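PDB 3CSW: probable branched-chain-amino-acid aminotransferase from Thermotoga maritima MSB8, which probably catalyses, as a pyridoxal-phosphate-dependent class-IV enzyme, the reversible transfer of amino groups between leucine, isoleucine or valine and 2-oxoglutarate. Local coordinates for the interface of chains A and B. Sequence-based numbering; all coordinates share one arbitrary frame. Chains: chain A/B, Putative branched-chain-amino-acid aminotransferase.

Contact 1: the interface of chains A and B. Residues chain A 15, 24, 27, 110, 112; chain B 31, 34-35.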
ATOM      1  N   ILE A  15      38.899  12.421  16.235  1.00 40.40           N
ATOM      2  CA  ILE A  15      37.550  12.499  16.787  1.00 39.05           C
ATOM      3  C   ILE A  15      37.487  13.576  17.868  1.00 40.08           C
ATOM      4  O   ILE A  15      38.488  13.896  18.511  1.00 39.33           O
ATOM      5  CB  ILE A  15      37.008  11.122  17.341  1.00 38.56           C
ATOM      6  CG1 ILE A  15      37.698  10.714  18.643  1.00 41.25           C
ATOM      7  CG2 ILE A  15      37.147  10.028  16.305  1.00 36.08           C
ATOM      8  CD1 ILE A  15      37.088   9.489  19.316  1.00 38.00           C
ATOM      9  N   ALA A  24      41.482   8.149  16.836  1.00 68.13           N
ATOM     10  CA  ALA A  24      40.332   7.275  16.604  1.00 71.73           C
ATOM     11  C   ALA A  24      40.693   5.789  16.680  1.00 73.92           C
ATOM     12  O   ALA A  24      40.173   4.974  15.915  1.00 75.00           O
ATOM     13  CB  ALA A  24      39.673   7.609  15.243  1.00 72.02           C
ATOM     14  N   ILE A  27      37.745   4.000  21.743  1.00 73.76           N
ATOM     15  CA  ILE A  27      36.774   4.931  22.316  1.00 70.95           C
ATOM     16  C   ILE A  27      36.322   4.375  23.665  1.00 69.02           C
ATOM     17  O   ILE A  27      36.064   3.179  23.792  1.00 66.71           O
ATOM     18  CB  ILE A  27      35.574   5.215  21.358  1.00 71.10           C
ATOM     19  CG1 ILE A  27      34.800   6.470  21.798  1.00 68.22           C
ATOM     20  CG2 ILE A  27      34.660   3.992  21.235  1.00 70.18           C
ATOM     21  CD1 ILE A  27      33.728   6.906  20.817  1.00 68.46           C
ATOM     22  N   LEU A 110      29.395  13.315  18.905  1.00 39.79           N
ATOM     23  CA  LEU A 110      30.679  12.770  18.469  1.00 38.22           C
ATOM     24  C   LEU A 110      30.958  13.235  17.056  1.00 36.26           C
ATOM     25  O   LEU A 110      30.125  13.039  16.172  1.00 35.97           O
ATOM     26  CB  LEU A 110      30.672  11.241  18.499  1.00 38.40           C
ATOM     27  CG  LEU A 110      31.828  10.465  17.848  1.00 39.29           C
ATOM     28  CD1 LEU A 110      33.095  10.637  18.641  1.00 32.78           C
ATOM     29  CD2 LEU A 110      31.453   8.993  17.739  1.00 37.98           C
ATOM     30  N   VAL A 112      33.649  12.904  13.808  1.00 32.95           N
ATOM     31  CA  VAL A 112      34.706  12.056  13.259  1.00 33.84           C
ATOM     32  C   VAL A 112      35.247  12.774  12.023  1.00 36.15           C
ATOM     33  O   VAL A 112      34.491  13.080  11.104  1.00 36.29           O
ATOM     34  CB  VAL A 112      34.207  10.625  12.882  1.00 34.07           C
ATOM     35  CG1 VAL A 112      35.375   9.735  12.480  1.00 32.08           C
ATOM     36  CG2 VAL A 112      33.440   9.985  14.023  1.00 27.52           C
TER
ATOM     37  N   PHE B  31      37.283   1.642  17.854  1.00 59.97           N
ATOM     38  CA  PHE B  31      36.431   2.742  17.428  1.00 58.97           C
ATOM     39  C   PHE B  31      35.588   2.407  16.206  1.00 58.57           C
ATOM     40  O   PHE B  31      34.413   2.744  16.156  1.00 56.91           O
ATOM     41  CB  PHE B  31      37.214   4.017  17.148  1.00 58.10           C
ATOM     42  CG  PHE B  31      36.348   5.121  16.645  1.00 56.42           C
ATOM     43  CD1 PHE B  31      35.528   5.816  17.518  1.00 55.14           C
ATOM     44  CD2 PHE B  31      36.288   5.414  15.298  1.00 53.80           C
ATOM     45  CE1 PHE B  31      34.687   6.809  17.052  1.00 56.88           C
ATOM     46  CE2 PHE B  31      35.466   6.404  14.837  1.00 53.41           C
ATOM     47  CZ  PHE B  31      34.661   7.101  15.711  1.00 56.30           C
ATOM     48  N   PHE B  34      32.673   0.314  17.110  1.00 48.30           N
ATOM     49  CA  PHE B  34      31.638   1.152  17.722  1.00 46.36           C
ATOM     50  C   PHE B  34      30.774   1.827  16.659  1.00 44.94           C
ATOM     51  O   PHE B  34      29.547   1.791  16.725  1.00 42.61           O
ATOM     52  CB  PHE B  34      32.247   2.210  18.652  1.00 44.32           C
ATOM     53  CG  PHE B  34      31.249   3.226  19.142  1.00 43.62           C
ATOM     54  CD1 PHE B  34      30.228   2.855  20.010  1.00 45.49           C
ATOM     55  CD2 PHE B  34      31.313   4.546  18.718  1.00 41.55           C
ATOM     56  CE1 PHE B  34      29.292   3.787  20.458  1.00 45.08           C
ATOM     57  CE2 PHE B  34      30.387   5.483  19.174  1.00 43.52           C
ATOM     58  CZ  PHE B  34      29.378   5.097  20.044  1.00 43.64           C
ATOM     59  N   GLU B  35      31.444   2.432  15.690  1.00 44.09           N
ATOM     60  CA  GLU B  35      30.797   3.136  14.592  1.00 46.07           C
ATOM     61  C   GLU B  35      29.867   2.190  13.828  1.00 44.67           C
ATOM     62  O   GLU B  35      28.736   2.539  13.491  1.00 45.05           O
ATOM     63  CB  GLU B  35      31.872   3.730  13.661  1.00 45.31           C
ATOM     64  CG  GLU B  35      31.497   5.050  13.024  1.00 51.03           C
ATOM     65  CD  GLU B  35      32.674   5.777  12.362  1.00 49.20           C
ATOM     66  OE1 GLU B  35      33.768   5.180  12.210  1.00 54.72           O
ATOM     67  OE2 GLU B  35      32.477   6.961  11.990  1.00 58.63           O
TER
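The backbone carbonyl oxygen of A:Ala24 lies against the base of the B:Phe31 side chain, its O 3.3 Å from the benzylic CB. Beyond it the ring enters a pocket of aliphatic groups, a worked example of how one aromatic residue can plug into a partner subunit. CG2 of A:Ile15 sits over one ring face, displaced toward the rim, 3.9 Å from CZ of B:Phe31. At the ring's edge, in its plane, stands CB of A:Ile27, while CD1 of the same isoleucine reaches CE1 of B:Phe31 at 3.9 Å. The far end of the ring meets A:Val112 coming from the opposite direction, with CG2 of the valine 3.6 Å from CZ of the phenylalanine. The first torsion of B:Phe31, 177°, extends the ring away from its backbone N on helix 31-37 and into chain A. One turn on, B:Phe34 presents its edge to CD2 of A:Leu110, which touches CE2 at 3.9 Å, and A:Ile27 CG2 packs near its CB. Apolar groups from strands 14-17, 26-30 and 109-115 thereby receive the start of the helix, burying B:Phe31 and probably helping to hold the two subunits together.

Contact 2: the interface of chains A and B. Residues chain A 27-31, 34; chain B 25-27.
The ring of A:Phe31 meets CD1 of B:Ile27 at its edge and in its own plane, its CD1 4.0 Å from that methyl. A:Phe34 borders the same isoleucine more loosely, its CB 4.2 Å from CG2 of B:Ile27. B:Ile27 divides its two branches between neighbours: with chi1 at -166°, CG1 carries CD1 toward A:Phe31, while CG2 lies 3.9 Å from CD2 of A:Leu29, the two side chains running side by side in one direction. Beneath this apolar cover the main chains pair as antiparallel strands. The amide N of A:Leu29 donates to the carbonyl O of B:Ile27 over 3.1 Å, and N of B:Ile27 returns the bond to O of A:Leu29 over 2.9 Å. A:Asp30 and B:Glu26 form the next antiparallel bridge, and the bent side chain of B:Glu26 lays its CG near CA of A:Asp30. Farther along, the bond from N of A:Phe31 to O of B:Asp25 is weak at 3.3 Å. Carboxylate OD1 of A:Asp30 is 2.9 Å from that same carbonyl O, a doubtful approach unless the carboxylate carries a proton. Within chain B, N of B:Glu26 is held by OD1 of B:Asp25. The site illustrates how reciprocal main-chain bonds can join strands 26-30 of two subunits, probably setting their register, with B:Ile27 packing over one side.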
ATOM      1  N   ILE A  27      37.745   4.000  21.743  1.00 73.76           N
ATOM      2  CA  ILE A  27      36.774   4.931  22.316  1.00 70.95           C
ATOM      3  C   ILE A  27      36.322   4.375  23.665  1.00 69.02           C
ATOM      4  O   ILE A  27      36.064   3.179  23.792  1.00 66.71           O
ATOM      5  CB  ILE A  27      35.574   5.215  21.358  1.00 71.10           C
ATOM      6  CG1 ILE A  27      34.800   6.470  21.798  1.00 68.22           C
ATOM      7  CG2 ILE A  27      34.660   3.992  21.235  1.00 70.18           C
ATOM      8  CD1 ILE A  27      33.728   6.906  20.817  1.00 68.46           C
ATOM      9  N   SER A  28      36.286   5.251  24.671  1.00 67.79           N
ATOM     10  CA  SER A  28      35.823   4.906  26.014  1.00 66.67           C
ATOM     11  C   SER A  28      34.496   5.579  26.268  1.00 64.74           C
ATOM     12  O   SER A  28      34.408   6.810  26.300  1.00 63.86           O
ATOM     13  CB  SER A  28      36.813   5.360  27.082  1.00 66.60           C
ATOM     14  OG  SER A  28      37.857   4.426  27.213  1.00 68.78           O
ATOM     15  N   LEU A  29      33.463   4.770  26.458  1.00 62.81           N
ATOM     16  CA  LEU A  29      32.146   5.312  26.736  1.00 61.55           C
ATOM     17  C   LEU A  29      31.442   4.507  27.818  1.00 58.45           C
ATOM     18  O   LEU A  29      31.790   3.361  28.076  1.00 57.18           O
ATOM     19  CB  LEU A  29      31.314   5.403  25.448  1.00 62.66           C
ATOM     20  CG  LEU A  29      30.915   4.148  24.671  1.00 63.33           C
ATOM     21  CD1 LEU A  29      30.003   4.576  23.540  1.00 62.85           C
ATOM     22  CD2 LEU A  29      32.105   3.387  24.134  1.00 63.76           C
ATOM     23  N   ASP A  30      30.486   5.146  28.483  1.00 56.55           N
ATOM     24  CA  ASP A  30      29.660   4.480  29.478  1.00 56.41           C
ATOM     25  C   ASP A  30      28.933   3.326  28.780  1.00 53.04           C
ATOM     26  O   ASP A  30      28.415   3.497  27.678  1.00 50.27           O
ATOM     27  CB  ASP A  30      28.654   5.479  30.060  1.00 58.37           C
ATOM     28  CG  ASP A  30      27.919   4.946  31.288  1.00 68.80           C
ATOM     29  OD1 ASP A  30      27.801   3.711  31.484  1.00 80.60           O
ATOM     30  OD2 ASP A  30      27.444   5.790  32.075  1.00 84.18           O
ATOM     31  N   PHE A  31      28.916   2.157  29.415  1.00 50.77           N
ATOM     32  CA  PHE A  31      28.284   0.983  28.832  1.00 48.75           C
ATOM     33  C   PHE A  31      26.805   1.188  28.537  1.00 48.44           C
ATOM     34  O   PHE A  31      26.307   0.706  27.522  1.00 47.68           O
ATOM     35  CB  PHE A  31      28.423  -0.257  29.711  1.00 48.14           C
ATOM     36  CG  PHE A  31      27.731  -1.442  29.127  1.00 47.27           C
ATOM     37  CD1 PHE A  31      28.366  -2.221  28.171  1.00 45.69           C
ATOM     38  CD2 PHE A  31      26.403  -1.717  29.444  1.00 46.23           C
ATOM     39  CE1 PHE A  31      27.710  -3.288  27.584  1.00 48.11           C
ATOM     40  CE2 PHE A  31      25.738  -2.781  28.861  1.00 43.81           C
ATOM     41  CZ  PHE A  31      26.391  -3.573  27.935  1.00 46.95           C
ATOM     42  N   PHE A  34      26.506   2.882  25.298  1.00 41.07           N
ATOM     43  CA  PHE A  34      26.752   1.945  24.213  1.00 40.10           C
ATOM     44  C   PHE A  34      25.535   1.055  23.946  1.00 39.09           C
ATOM     45  O   PHE A  34      25.156   0.858  22.790  1.00 35.49           O
ATOM     46  CB  PHE A  34      27.986   1.079  24.501  1.00 40.37           C
ATOM     47  CG  PHE A  34      28.227  -0.013  23.481  1.00 39.21           C
ATOM     48  CD1 PHE A  34      28.545   0.297  22.173  1.00 42.79           C
ATOM     49  CD2 PHE A  34      28.157  -1.347  23.837  1.00 43.19           C
ATOM     50  CE1 PHE A  34      28.772  -0.703  21.243  1.00 41.94           C
ATOM     51  CE2 PHE A  34      28.381  -2.343  22.915  1.00 48.23           C
ATOM     52  CZ  PHE A  34      28.692  -2.022  21.614  1.00 45.02           C
TER
ATOM     53  N   ASP B  25      30.225  -0.904  33.777  1.00 71.80           N
ATOM     54  CA  ASP B  25      30.450   0.502  34.162  1.00 74.05           C
ATOM     55  C   ASP B  25      30.868   1.368  32.957  1.00 74.26           C
ATOM     56  O   ASP B  25      30.103   2.225  32.513  1.00 73.65           O
ATOM     57  CB  ASP B  25      31.447   0.599  35.335  1.00 74.97           C
ATOM     58  CG  ASP B  25      32.586  -0.445  35.255  1.00 79.96           C
ATOM     59  OD1 ASP B  25      33.065  -0.751  34.132  1.00 77.98           O
ATOM     60  OD2 ASP B  25      33.001  -0.956  36.329  1.00 87.65           O
ATOM     61  N   GLU B  26      32.082   1.162  32.454  1.00 75.01           N
ATOM     62  CA  GLU B  26      32.517   1.771  31.200  1.00 76.03           C
ATOM     63  C   GLU B  26      33.028   0.662  30.302  1.00 75.46           C
ATOM     64  O   GLU B  26      33.307  -0.434  30.770  1.00 75.80           O
ATOM     65  CB  GLU B  26      33.584   2.863  31.399  1.00 76.47           C
ATOM     66  CG  GLU B  26      32.996   4.227  31.842  1.00 79.10           C
ATOM     67  CD  GLU B  26      33.655   5.448  31.177  1.00 81.87           C
ATOM     68  OE1 GLU B  26      34.642   5.296  30.423  1.00 81.62           O
ATOM     69  OE2 GLU B  26      33.163   6.574  31.408  1.00 84.76           O
ATOM     70  N   ILE B  27      33.110   0.944  29.009  1.00 74.67           N
ATOM     71  CA  ILE B  27      33.568  -0.030  28.033  1.00 73.44           C
ATOM     72  C   ILE B  27      34.503   0.675  27.051  1.00 73.47           C
ATOM     73  O   ILE B  27      34.226   1.802  26.626  1.00 74.78           O
ATOM     74  CB  ILE B  27      32.355  -0.703  27.303  1.00 73.44           C
ATOM     75  CG1 ILE B  27      32.790  -1.960  26.540  1.00 73.13           C
ATOM     76  CG2 ILE B  27      31.626   0.288  26.370  1.00 69.08           C
ATOM     77  CD1 ILE B  27      31.628  -2.758  25.937  1.00 72.24           C
TER

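Contact 3: the interface of chains A and B. Residues chain A 69, 139-141, 144; chain B 132, 150-151, 154.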
ATOM      1  N   PHE A  69      12.324  14.570  16.075  1.00 60.24           N
ATOM      2  CA  PHE A  69      11.512  13.348  15.993  1.00 63.34           C
ATOM      3  C   PHE A  69      11.637  12.507  17.308  1.00 67.04           C
ATOM      4  O   PHE A  69      11.025  11.439  17.396  1.00 70.94           O
ATOM      5  CB  PHE A  69      11.847  12.486  14.757  1.00 59.58           C
ATOM      6  CG  PHE A  69      11.528  13.150  13.414  1.00 59.53           C
ATOM      7  CD1 PHE A  69      10.230  13.568  13.103  1.00 61.15           C
ATOM      8  CD2 PHE A  69      12.526  13.326  12.442  1.00 52.23           C
ATOM      9  CE1 PHE A  69       9.937  14.180  11.838  1.00 57.34           C
ATOM     10  CE2 PHE A  69      12.252  13.937  11.189  1.00 53.20           C
ATOM     11  CZ  PHE A  69      10.959  14.360  10.884  1.00 56.34           C
ATOM     12  N   SER A 139       5.178   4.582   8.565  1.00 27.18           N
ATOM     13  CA  SER A 139       6.078   3.750   9.380  1.00 28.06           C
ATOM     14  C   SER A 139       7.269   4.506   9.993  1.00 29.10           C
ATOM     15  O   SER A 139       7.760   4.150  11.068  1.00 31.22           O
ATOM     16  CB  SER A 139       6.621   2.610   8.508  1.00 26.22           C
ATOM     17  OG  SER A 139       5.606   1.702   8.147  1.00 27.15           O
ATOM     18  N   THR A 140       7.790   5.489   9.258  1.00 26.23           N
ATOM     19  CA  THR A 140       8.954   6.263   9.694  1.00 27.52           C
ATOM     20  C   THR A 140       9.072   7.513   8.814  1.00 28.80           C
ATOM     21  O   THR A 140       8.868   7.415   7.617  1.00 29.41           O
ATOM     22  CB  THR A 140      10.282   5.449   9.577  1.00 28.46           C
ATOM     23  OG1 THR A 140      10.175   4.239  10.330  1.00 27.30           O
ATOM     24  CG2 THR A 140      11.486   6.248  10.072  1.00 23.24           C
ATOM     25  N   PRO A 141       9.390   8.681   9.410  1.00 29.37           N
ATOM     26  CA  PRO A 141       9.630   9.844   8.586  1.00 28.18           C
ATOM     27  C   PRO A 141      10.867   9.673   7.724  1.00 29.35           C
ATOM     28  O   PRO A 141      11.936   9.341   8.228  1.00 28.32           O
ATOM     29  CB  PRO A 141       9.835  10.991   9.592  1.00 29.98           C
ATOM     30  CG  PRO A 141       9.406  10.470  10.915  1.00 32.13           C
ATOM     31  CD  PRO A 141       9.468   8.978  10.859  1.00 29.23           C
ATOM     32  N   LEU A 144      14.112  11.421   8.829  1.00 38.16           N
ATOM     33  CA  LEU A 144      14.872  10.999  10.029  1.00 36.71           C
ATOM     34  C   LEU A 144      16.200  10.312   9.619  1.00 37.19           C
ATOM     35  O   LEU A 144      16.200   9.161   9.172  1.00 37.40           O
ATOM     36  CB  LEU A 144      14.028  10.085  10.942  1.00 34.87           C
ATOM     37  CG  LEU A 144      14.722   9.418  12.148  1.00 36.02           C
ATOM     38  CD1 LEU A 144      15.364  10.458  13.100  1.00 35.13           C
ATOM     39  CD2 LEU A 144      13.763   8.507  12.894  1.00 32.16           C
TER
ATOM     40  N   VAL B 132       2.624   4.524  14.832  1.00 32.16           N
ATOM     41  CA  VAL B 132       3.692   4.017  13.978  1.00 29.88           C
ATOM     42  C   VAL B 132       3.255   2.682  13.392  1.00 29.18           C
ATOM     43  O   VAL B 132       2.937   1.748  14.115  1.00 29.85           O
ATOM     44  CB  VAL B 132       5.015   3.872  14.750  1.00 31.54           C
ATOM     45  CG1 VAL B 132       6.141   3.409  13.833  1.00 29.09           C
ATOM     46  CG2 VAL B 132       5.379   5.191  15.419  1.00 31.10           C
ATOM     47  N   THR B 150      13.141   1.089  13.008  1.00 29.82           N
ATOM     48  CA  THR B 150      12.550   2.372  13.396  1.00 27.68           C
ATOM     49  C   THR B 150      11.074   2.309  13.785  1.00 27.71           C
ATOM     50  O   THR B 150      10.583   3.187  14.486  1.00 28.74           O
ATOM     51  CB  THR B 150      12.805   3.447  12.356  1.00 27.45           C
ATOM     52  OG1 THR B 150      12.463   2.960  11.040  1.00 28.91           O
ATOM     53  CG2 THR B 150      14.267   3.902  12.401  1.00 18.95           C
ATOM     54  N   ASP B 151      10.365   1.266  13.380  1.00 28.68           N
ATOM     55  CA  ASP B 151       8.989   1.102  13.862  1.00 29.05           C
ATOM     56  C   ASP B 151       8.955   0.884  15.386  1.00 30.61           C
ATOM     57  O   ASP B 151       8.255   1.586  16.108  1.00 31.66           O
ATOM     58  CB  ASP B 151       8.183   0.032  13.068  1.00 28.79           C
ATOM     59  CG  ASP B 151       8.907  -1.293  12.875  1.00 30.19           C
ATOM     60  OD1 ASP B 151      10.026  -1.465  13.361  1.00 27.97           O
ATOM     61  OD2 ASP B 151       8.344  -2.161  12.159  1.00 27.38           O
ATOM     62  N   LEU B 154      10.591   4.051  17.329  1.00 33.30           N
ATOM     63  CA  LEU B 154       9.712   5.209  17.433  1.00 30.85           C
ATOM     64  C   LEU B 154       8.470   4.902  18.258  1.00 32.70           C
ATOM     65  O   LEU B 154       7.942   5.789  18.933  1.00 34.64           O
ATOM     66  CB  LEU B 154       9.297   5.717  16.044  1.00 30.17           C
ATOM     67  CG  LEU B 154      10.374   6.339  15.163  1.00 35.92           C
ATOM     68  CD1 LEU B 154       9.749   6.670  13.774  1.00 28.49           C
ATOM     69  CD2 LEU B 154      10.996   7.602  15.850  1.00 33.38           C
TER
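B:Leu154, on helix 150-156, pushes its two methyl branches into a loop surface of chain A. Its CD1 meets the CD corner of the A:Pro141 ring, 3.7 Å away, and also comes near CG2 of A:Thr140. The other branch turns toward A:Leu144, the two leucines sliding past each other with their CD2 atoms 4.1 Å apart. The first torsion of B:Leu154, -68°, puts CG beside its backbone N and opposite its carbonyl carbon, which aims the fork at this loop. A:Pro141 is itself backed on its own chain by A:Phe69, whose ring face lies under the proline CG. A:Thr140 supplies the polar link: its hydroxyl OG1 is hydrogen-bonded to OG1 of B:Thr150 at 2.7 Å, the two side chains crossing at about a right angle. That hydroxyl also donates to O of A:Ser139, but this bond is poorly directed, arriving from above the carbonyl plane. The carbonyl O of A:Ser139 meets CG1 of B:Val132 at 3.3 Å. A hydroxyl bridge beside a leucine contact thus lets helix 150-156 pack on a partner's loop and may steady the segment leading to A:Lys145, the expected cofactor-binding lysine.

Contact 1 and contact 2 are neighbours, their C-alpha centres about 12 Å apart, and they share A:Ile27. Strand 26-30 and helix 31-37 serve both, and through the two-fold symmetry the pairing of residues 27 and 31 recurs with the chains exchanged. Contact 3 stands apart, about 26 Å from contact 1 and 27 Å from contact 2 between centres, and uses loops and helix 150-156 instead. Joining the subunits at two separated places may help to fix their relative orientation. This pairing fits the dimer typical of class-IV aminotransferases, although the deposited assembly holds four copies.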